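Local coordinates for protein NAD(P)H-flavin oxidoreductase (Agrobacterium tumefaciens str. C58, PDB 2FRE) that binds flavin mononucleotide and, as a nitroreductase-family NAD(P)H-flavin oxidoreductase, probably passes electrons from a reduced nicotinamide through that flavin to an acceptor, at residues 4-9 with 177-182; 23-28 with 163-168. All coordinates share one frame; numbering follows the deposited sequence.

Contact 1: residues 4-9 with 177-182. With FMN (flavin mononucleotide), chain C.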
loop_
_atom_site.group_PDB
_atom_site.type_symbol
_atom_site.label_atom_id
_atom_site.label_comp_id
_atom_site.label_asym_id
_atom_site.label_seq_id
_atom_site.Cartn_x
_atom_site.Cartn_y
_atom_site.Cartn_z
ATOM N N SER A 4 -10.451 -0.932 -19.316
ATOM C CA SER A 4 -11.064 -1.918 -18.422
ATOM C C SER A 4 -11.791 -1.222 -17.282
ATOM O O SER A 4 -11.330 -0.206 -16.779
ATOM C CB SER A 4 -9.992 -2.872 -17.872
ATOM O OG SER A 4 -10.571 -4.109 -17.499
ATOM N N ASN A 5 -12.946 -1.767 -16.891
ATOM C CA ASN A 5 -13.715 -1.251 -15.753
ATOM C C ASN A 5 -14.042 0.243 -15.841
ATOM O O ASN A 5 -13.875 0.980 -14.869
ATOM C CB ASN A 5 -13.003 -1.556 -14.441
ATOM C CG ASN A 5 -13.929 -1.429 -13.243
ATOM O OD1 ASN A 5 -15.144 -1.642 -13.358
ATOM N ND2 ASN A 5 -13.370 -1.053 -12.094
ATOM N N ASN A 6 -14.505 0.665 -17.018
ATOM C CA ASN A 6 -14.871 2.060 -17.314
ATOM C C ASN A 6 -13.698 2.998 -17.050
ATOM O O ASN A 6 -13.889 4.164 -16.729
ATOM C CB ASN A 6 -16.118 2.483 -16.505
ATOM C CG ASN A 6 -17.004 3.528 -17.225
ATOM O OD1 ASN A 6 -16.555 4.328 -18.063
ATOM N ND2 ASN A 6 -18.278 3.487 -16.910
ATOM N N ARG A 7 -12.484 2.479 -17.192
ATOM C CA ARG A 7 -11.272 3.258 -16.984
ATOM C C ARG A 7 -10.283 3.013 -18.110
ATOM O O ARG A 7 -10.221 1.931 -18.681
ATOM C CB ARG A 7 -10.591 2.893 -15.659
ATOM C CG ARG A 7 -11.369 3.233 -14.433
ATOM C CD ARG A 7 -10.834 2.458 -13.214
ATOM N NE ARG A 7 -11.241 3.094 -11.961
ATOM C CZ ARG A 7 -10.973 2.625 -10.740
ATOM N NH1 ARG A 7 -10.350 1.465 -10.563
ATOM N NH2 ARG A 7 -11.336 3.321 -9.677
ATOM N N GLN A 8 -9.487 4.031 -18.394
ATOM C CA GLN A 8 -8.490 3.960 -19.419
ATOM C C GLN A 8 -7.180 4.432 -18.820
ATOM O O GLN A 8 -7.105 5.495 -18.214
ATOM C CB GLN A 8 -8.852 4.846 -20.606
ATOM C CG GLN A 8 -7.867 4.688 -21.748
ATOM C CD GLN A 8 -8.200 5.529 -22.970
ATOM O OE1 GLN A 8 -7.640 6.616 -23.167
ATOM N NE2 GLN A 8 -9.056 5.014 -23.812
ATOM N N SER A 9 -6.153 3.640 -18.992
ATOM C CA SER A 9 -4.863 3.995 -18.443
ATOM C C SER A 9 -4.089 4.582 -19.598
ATOM O O SER A 9 -4.400 4.301 -20.761
ATOM C CB SER A 9 -4.156 2.756 -17.953
ATOM O OG SER A 9 -3.838 1.955 -19.081
ATOM N N ARG A 177 -23.019 7.666 -7.398
ATOM C CA ARG A 177 -21.558 7.583 -7.217
ATOM C C ARG A 177 -21.007 6.195 -7.413
ATOM O O ARG A 177 -19.808 5.972 -7.246
ATOM C CB ARG A 177 -21.173 8.054 -5.816
ATOM C CG ARG A 177 -21.347 9.523 -5.652
ATOM C CD ARG A 177 -21.148 9.984 -4.219
ATOM N NE ARG A 177 -20.958 11.431 -4.216
ATOM C CZ ARG A 177 -21.910 12.324 -4.496
ATOM N NH1 ARG A 177 -23.147 11.951 -4.803
ATOM N NH2 ARG A 177 -21.626 13.619 -4.470
ATOM N N GLU A 178 -21.875 5.252 -7.747
ATOM C CA GLU A 178 -21.474 3.882 -7.925
ATOM C C GLU A 178 -20.849 3.707 -9.317
ATOM O O GLU A 178 -21.383 3.022 -10.167
ATOM C CB GLU A 178 -22.678 2.966 -7.693
ATOM C CG GLU A 178 -22.340 1.522 -7.557
ATOM C CD GLU A 178 -21.864 1.105 -6.156
ATOM O OE1 GLU A 178 -21.281 1.926 -5.384
ATOM O OE2 GLU A 178 -22.048 -0.089 -5.857
ATOM N N VAL A 179 -19.691 4.328 -9.527
ATOM C CA VAL A 179 -19.016 4.294 -10.823
ATOM C C VAL A 179 -17.522 4.410 -10.545
ATOM O O VAL A 179 -17.124 5.150 -9.639
ATOM C CB VAL A 179 -19.536 5.404 -11.776
ATOM C CG1 VAL A 179 -19.234 6.778 -11.233
ATOM C CG2 VAL A 179 -18.927 5.264 -13.156
ATOM N N PRO A 180 -16.684 3.623 -11.250
ATOM C CA PRO A 180 -15.275 3.672 -10.873
ATOM C C PRO A 180 -14.673 5.069 -11.064
ATOM O O PRO A 180 -14.864 5.718 -12.109
ATOM C CB PRO A 180 -14.628 2.611 -11.780
ATOM C CG PRO A 180 -15.785 1.686 -12.082
ATOM C CD PRO A 180 -16.917 2.627 -12.305
ATOM N N SER A 181 -13.976 5.523 -10.026
ATOM C CA SER A 181 -13.329 6.813 -10.032
ATOM C C SER A 181 -12.217 6.891 -11.069
ATOM O O SER A 181 -11.668 5.868 -11.524
ATOM C CB SER A 181 -12.746 7.089 -8.641
ATOM O OG SER A 181 -11.890 6.025 -8.267
ATOM N N LYS A 182 -11.876 8.125 -11.412
ATOM C CA LYS A 182 -10.755 8.423 -12.303
ATOM C C LYS A 182 -9.514 8.894 -11.525
ATOM O O LYS A 182 -9.524 8.993 -10.284
ATOM C CB LYS A 182 -11.167 9.517 -13.311
ATOM C CG LYS A 182 -12.438 9.244 -14.059
ATOM C CD LYS A 182 -12.415 7.973 -14.905
ATOM C CE LYS A 182 -13.612 7.966 -15.887
ATOM N NZ LYS A 182 -13.649 6.877 -16.940
HETATM N N1 FMN C . -15.044 5.970 0.874
HETATM C C2 FMN C . -16.206 6.316 1.564
HETATM O O2 FMN C . -17.304 6.239 1.002
HETATM N N3 FMN C . -16.141 6.768 2.870
HETATM C C4 FMN C . -14.950 6.873 3.536
HETATM O O4 FMN C . -14.954 7.063 4.769
HETATM C C4A FMN C . -13.777 6.519 2.836
HETATM N N5 FMN C . -12.546 6.610 3.463
HETATM C C5A FMN C . -11.412 6.188 2.788
HETATM C C6 FMN C . -10.190 6.247 3.436
HETATM C C7 FMN C . -9.039 5.828 2.801
HETATM C C7M FMN C . -7.906 5.446 3.713
HETATM C C8 FMN C . -9.085 5.359 1.484
HETATM C C8M FMN C . -8.023 4.412 0.976
HETATM C C9 FMN C . -10.306 5.298 0.825
HETATM C C9A FMN C . -11.475 5.737 1.474
HETATM N N10 FMN C . -12.689 5.695 0.821
HETATM C C10 FMN C . -13.836 6.067 1.512
HETATM C "C1'" FMN C . -12.788 5.305 -0.632
HETATM C "C2'" FMN C . -12.048 6.226 -1.600
HETATM O "O2'" FMN C . -12.791 7.403 -1.897
HETATM C "C3'" FMN C . -11.698 5.460 -2.873
HETATM O "O3'" FMN C . -10.782 4.416 -2.565
HETATM C "C4'" FMN C . -11.139 6.393 -3.940
HETATM O "O4'" FMN C . -12.133 7.310 -4.366
HETATM C "C5'" FMN C . -10.588 5.661 -5.158
HETATM O "O5'" FMN C . -11.599 4.890 -5.788
HETATM P P FMN C . -11.417 3.309 -6.024
HETATM O O1P FMN C . -10.339 3.157 -7.084
HETATM O O2P FMN C . -10.945 2.656 -4.734
HETATM O O3P FMN C . -12.759 2.781 -6.453
HETATM O O HOH W 1 -15.554 5.265 -14.681
#
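Arg7 and Ser181 form part of the phosphate end of the flavin mononucleotide site, where the N-terminal beta hairpin meets the loop after helix 172-176. A type I' turn from Ser4 to Arg7 closes the hairpin of strands 3-4 and 7-8; the Arg7 chain is extended from CG to NE. NE donates to Ser181 O at 2.8 Å, in the plane of that carbonyl though 19° out of the guanidinium plane, and NH2 adds weak bonds to Ser181 O and Ser181 OG. The same NH2 donates to phosphate oxygen O1P of FMN (2.8 Å, 151° at the hydrogen), while NH1 is taken by the carbonyls of Leu18 and Arg20, so the whole guanidinium is fixed in rotation. Pro180 lies over one of its faces, CB 3.4 Å from Arg7 NE. Ser181 OG donates to the ester oxygen O5' of FMN at 2.7 Å and is also bonded to NH1 of Arg183, itself an FMN ligand. Trp45 and Asn51 of the second subunit pack on Arg7 and Ser181 respectively, so the contact is part of the subunit interface. Toward the hairpin tip, CG of Pro180 sits 3.6 Å from Asn5 OD1; Asn5 ND2 itself is bonded to Leu18 O. Lys182 NZ donates to Asn6 O at 2.7 Å, and a water donates both to that oxygen and to Pro180 O.

Contact 2: residues 23-28 with 163-168. With FMN (flavin mononucleotide), chain C.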
loop_
_atom_site.group_PDB
_atom_site.type_symbol
_atom_site.label_atom_id
_atom_site.label_comp_id
_atom_site.label_asym_id
_atom_site.label_seq_id
_atom_site.Cartn_x
_atom_site.Cartn_y
_atom_site.Cartn_z
ATOM N N PRO A 23 -16.813 0.012 -4.699
ATOM C CA PRO A 23 -18.230 0.290 -4.731
ATOM C C PRO A 23 -18.827 0.262 -3.330
ATOM O O PRO A 23 -18.132 -0.058 -2.364
ATOM C CB PRO A 23 -18.792 -0.865 -5.561
ATOM C CG PRO A 23 -17.887 -2.001 -5.227
ATOM C CD PRO A 23 -16.519 -1.369 -5.120
ATOM N N ARG A 24 -20.116 0.580 -3.243
ATOM C CA ARG A 24 -20.836 0.623 -1.969
ATOM C C ARG A 24 -22.035 -0.330 -1.917
ATOM O O ARG A 24 -22.578 -0.540 -0.831
ATOM C CB ARG A 24 -21.314 2.058 -1.675
ATOM C CG ARG A 24 -20.174 3.009 -1.430
ATOM C CD ARG A 24 -20.604 4.399 -1.125
ATOM N NE ARG A 24 -19.415 5.216 -0.973
ATOM C CZ ARG A 24 -18.745 5.787 -1.972
ATOM N NH1 ARG A 24 -19.188 5.703 -3.218
ATOM N NH2 ARG A 24 -17.636 6.470 -1.716
ATOM N N ALA A 25 -22.452 -0.885 -3.060
ATOM C CA ALA A 25 -23.643 -1.770 -3.091
ATOM C C ALA A 25 -23.227 -3.214 -2.834
ATOM O O ALA A 25 -22.739 -3.886 -3.732
ATOM C CB ALA A 25 -24.388 -1.649 -4.397
ATOM N N PHE A 26 -23.429 -3.674 -1.597
ATOM C CA PHE A 26 -23.044 -5.019 -1.187
ATOM C C PHE A 26 -24.279 -5.856 -0.897
ATOM O O PHE A 26 -25.320 -5.334 -0.463
ATOM C CB PHE A 26 -22.094 -4.981 0.018
ATOM C CG PHE A 26 -20.761 -4.410 -0.296
ATOM C CD1 PHE A 26 -19.899 -5.054 -1.178
ATOM C CD2 PHE A 26 -20.363 -3.199 0.259
ATOM C CE1 PHE A 26 -18.655 -4.506 -1.478
ATOM C CE2 PHE A 26 -19.130 -2.650 -0.052
ATOM C CZ PHE A 26 -18.271 -3.309 -0.908
ATOM N N ASP A 27 -24.161 -7.158 -1.156
ATOM C CA ASP A 27 -25.326 -8.041 -1.102
ATOM C C ASP A 27 -25.631 -8.640 0.272
ATOM O O ASP A 27 -26.637 -9.327 0.426
ATOM C CB ASP A 27 -25.228 -9.135 -2.182
ATOM C CG ASP A 27 -24.234 -10.257 -1.852
ATOM O OD1 ASP A 27 -23.483 -10.200 -0.843
ATOM O OD2 ASP A 27 -24.207 -11.224 -2.652
ATOM N N GLY A 28 -24.769 -8.392 1.258
ATOM C CA GLY A 28 -25.036 -8.813 2.638
ATOM C C GLY A 28 -24.865 -10.298 2.879
ATOM O O GLY A 28 -25.226 -10.790 3.939
ATOM N N THR A 163 -19.642 -8.738 -1.670
ATOM C CA THR A 163 -19.951 -9.065 -3.042
ATOM C C THR A 163 -20.865 -8.000 -3.629
ATOM O O THR A 163 -21.922 -7.694 -3.066
ATOM C CB THR A 163 -20.622 -10.430 -3.125
ATOM O OG1 THR A 163 -19.724 -11.425 -2.605
ATOM C CG2 THR A 163 -20.990 -10.767 -4.561
ATOM N N LEU A 164 -20.441 -7.453 -4.765
ATOM C CA LEU A 164 -21.111 -6.342 -5.416
ATOM C C LEU A 164 -22.510 -6.748 -5.833
ATOM O O LEU A 164 -22.733 -7.889 -6.224
ATOM C CB LEU A 164 -20.311 -5.892 -6.650
ATOM C CG LEU A 164 -20.818 -4.684 -7.461
ATOM C CD1 LEU A 164 -20.838 -3.414 -6.643
ATOM C CD2 LEU A 164 -19.973 -4.460 -8.716
ATOM N N THR A 165 -23.457 -5.819 -5.721
ATOM C CA THR A 165 -24.801 -6.035 -6.243
ATOM C C THR A 165 -25.321 -4.771 -6.933
ATOM O O THR A 165 -24.585 -3.804 -7.091
ATOM C CB THR A 165 -25.777 -6.516 -5.146
ATOM O OG1 THR A 165 -27.030 -6.854 -5.749
ATOM C CG2 THR A 165 -26.023 -5.457 -4.086
ATOM N N ASP A 166 -26.583 -4.792 -7.356
ATOM C CA ASP A 166 -27.153 -3.696 -8.133
ATOM C C ASP A 166 -27.222 -2.413 -7.310
ATOM O O ASP A 166 -27.596 -2.435 -6.127
ATOM C CB ASP A 166 -28.553 -4.061 -8.648
ATOM C CG ASP A 166 -29.095 -3.042 -9.638
ATOM O OD1 ASP A 166 -28.653 -3.016 -10.811
ATOM O OD2 ASP A 166 -29.967 -2.256 -9.241
ATOM N N LYS A 167 -26.863 -1.304 -7.951
ATOM C CA LYS A 167 -26.854 0.012 -7.309
ATOM C C LYS A 167 -28.235 0.450 -6.817
ATOM O O LYS A 167 -28.346 1.319 -5.955
ATOM C CB LYS A 167 -26.277 1.061 -8.258
ATOM C CG LYS A 167 -27.142 1.365 -9.472
ATOM C CD LYS A 167 -26.460 2.394 -10.342
ATOM C CE LYS A 167 -27.307 2.740 -11.551
ATOM N NZ LYS A 167 -26.500 3.429 -12.606
ATOM N N SER A 168 -29.288 -0.156 -7.355
ATOM C CA SER A 168 -30.660 0.191 -6.974
ATOM C C SER A 168 -30.909 0.041 -5.473
ATOM O O SER A 168 -31.826 0.659 -4.948
ATOM C CB SER A 168 -31.668 -0.666 -7.742
ATOM O OG SER A 168 -31.468 -2.035 -7.460
HETATM N N1 FMN C . -15.044 5.970 0.874
HETATM C C2 FMN C . -16.206 6.316 1.564
HETATM O O2 FMN C . -17.304 6.239 1.002
HETATM N N3 FMN C . -16.141 6.768 2.870
HETATM C C4 FMN C . -14.950 6.873 3.536
HETATM O O4 FMN C . -14.954 7.063 4.769
HETATM C C4A FMN C . -13.777 6.519 2.836
HETATM N N5 FMN C . -12.546 6.610 3.463
HETATM C C5A FMN C . -11.412 6.188 2.788
HETATM C C6 FMN C . -10.190 6.247 3.436
HETATM C C7 FMN C . -9.039 5.828 2.801
HETATM C C7M FMN C . -7.906 5.446 3.713
HETATM C C8 FMN C . -9.085 5.359 1.484
HETATM C C8M FMN C . -8.023 4.412 0.976
HETATM C C9 FMN C . -10.306 5.298 0.825
HETATM C C9A FMN C . -11.475 5.737 1.474
HETATM N N10 FMN C . -12.689 5.695 0.821
HETATM C C10 FMN C . -13.836 6.067 1.512
HETATM C "C1'" FMN C . -12.788 5.305 -0.632
HETATM C "C2'" FMN C . -12.048 6.226 -1.600
HETATM O "O2'" FMN C . -12.791 7.403 -1.897
HETATM C "C3'" FMN C . -11.698 5.460 -2.873
HETATM O "O3'" FMN C . -10.782 4.416 -2.565
HETATM C "C4'" FMN C . -11.139 6.393 -3.940
HETATM O "O4'" FMN C . -12.133 7.310 -4.366
HETATM C "C5'" FMN C . -10.588 5.661 -5.158
HETATM O "O5'" FMN C . -11.599 4.890 -5.788
HETATM P P FMN C . -11.417 3.309 -6.024
HETATM O O1P FMN C . -10.339 3.157 -7.084
HETATM O O2P FMN C . -10.945 2.656 -4.734
HETATM O O3P FMN C . -12.759 2.781 -6.453
HETATM O O HOH W 2 -21.594 -8.616 0.388
HETATM O O HOH W 3 -24.676 -10.288 -5.378
#
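The Phe26 ring lies obliquely against the backbone at the start of 163-168, its CD1 3.7 Å from Thr163 N, and Trp81 of helix 76-82 also packs on it. The Arg24 guanidinium instead meets the flavin edge-on: C2 of FMN lies in its plane, and O2 accepts from both NE and NH2, the latter at 2.7 Å. Between the two loops Phe26 and Leu164 form a single beta bridge. Asp27 N donates to Thr163 O nearly along the C=O axis, whereas Thr165 N comes to Ala25 O (2.9 Å) from 38° above the carbonyl plane. Leu164 CA and Phe26 CA add CA-H...O contacts to Ala25 O and Thr163 O respectively. Leu164 reaches back with CD1 to Pro23 CB, a tight 3.4 Å. With CG set between the backbone N and carbonyl carbon (chi1 76°), the Asp27 carboxylate comes over Thr163 CB; OD1 accepts from Ser29 OG and from a water that in turn accepts from Thr163 N, and OD2 takes a second water bridging to Leu164 O. Arg24 points away from 163-168, which its neighbours Pro23, Ala25 and Phe26 touch; its grip on O2 would tend to stabilise negative charge at the N1-C2=O2 edge of a reduced flavin.

From the N terminus, residues 4-9, the turn and second strand of the N-terminal hairpin, come first and wait for 177-182, so contact 1 closes a loop spanning most of the chain. Contact 2 falls wholly within it: 23-28, after helix 16-19, is met again by 163-168, just past strand 153-162 of the main sheet. The chain then passes through helix 172-176 and reaches contact 1. The centres lie 16 Å apart, yet the two join directly through Glu178, whose OE1 lies 2.8 Å from Arg24 N and whose OE2 approaches Ala25 N, both probably hydrogen bonds. Both also hold one FMN, contact 1 at its phosphate end and contact 2 at the pyrimidine carbonyl O2.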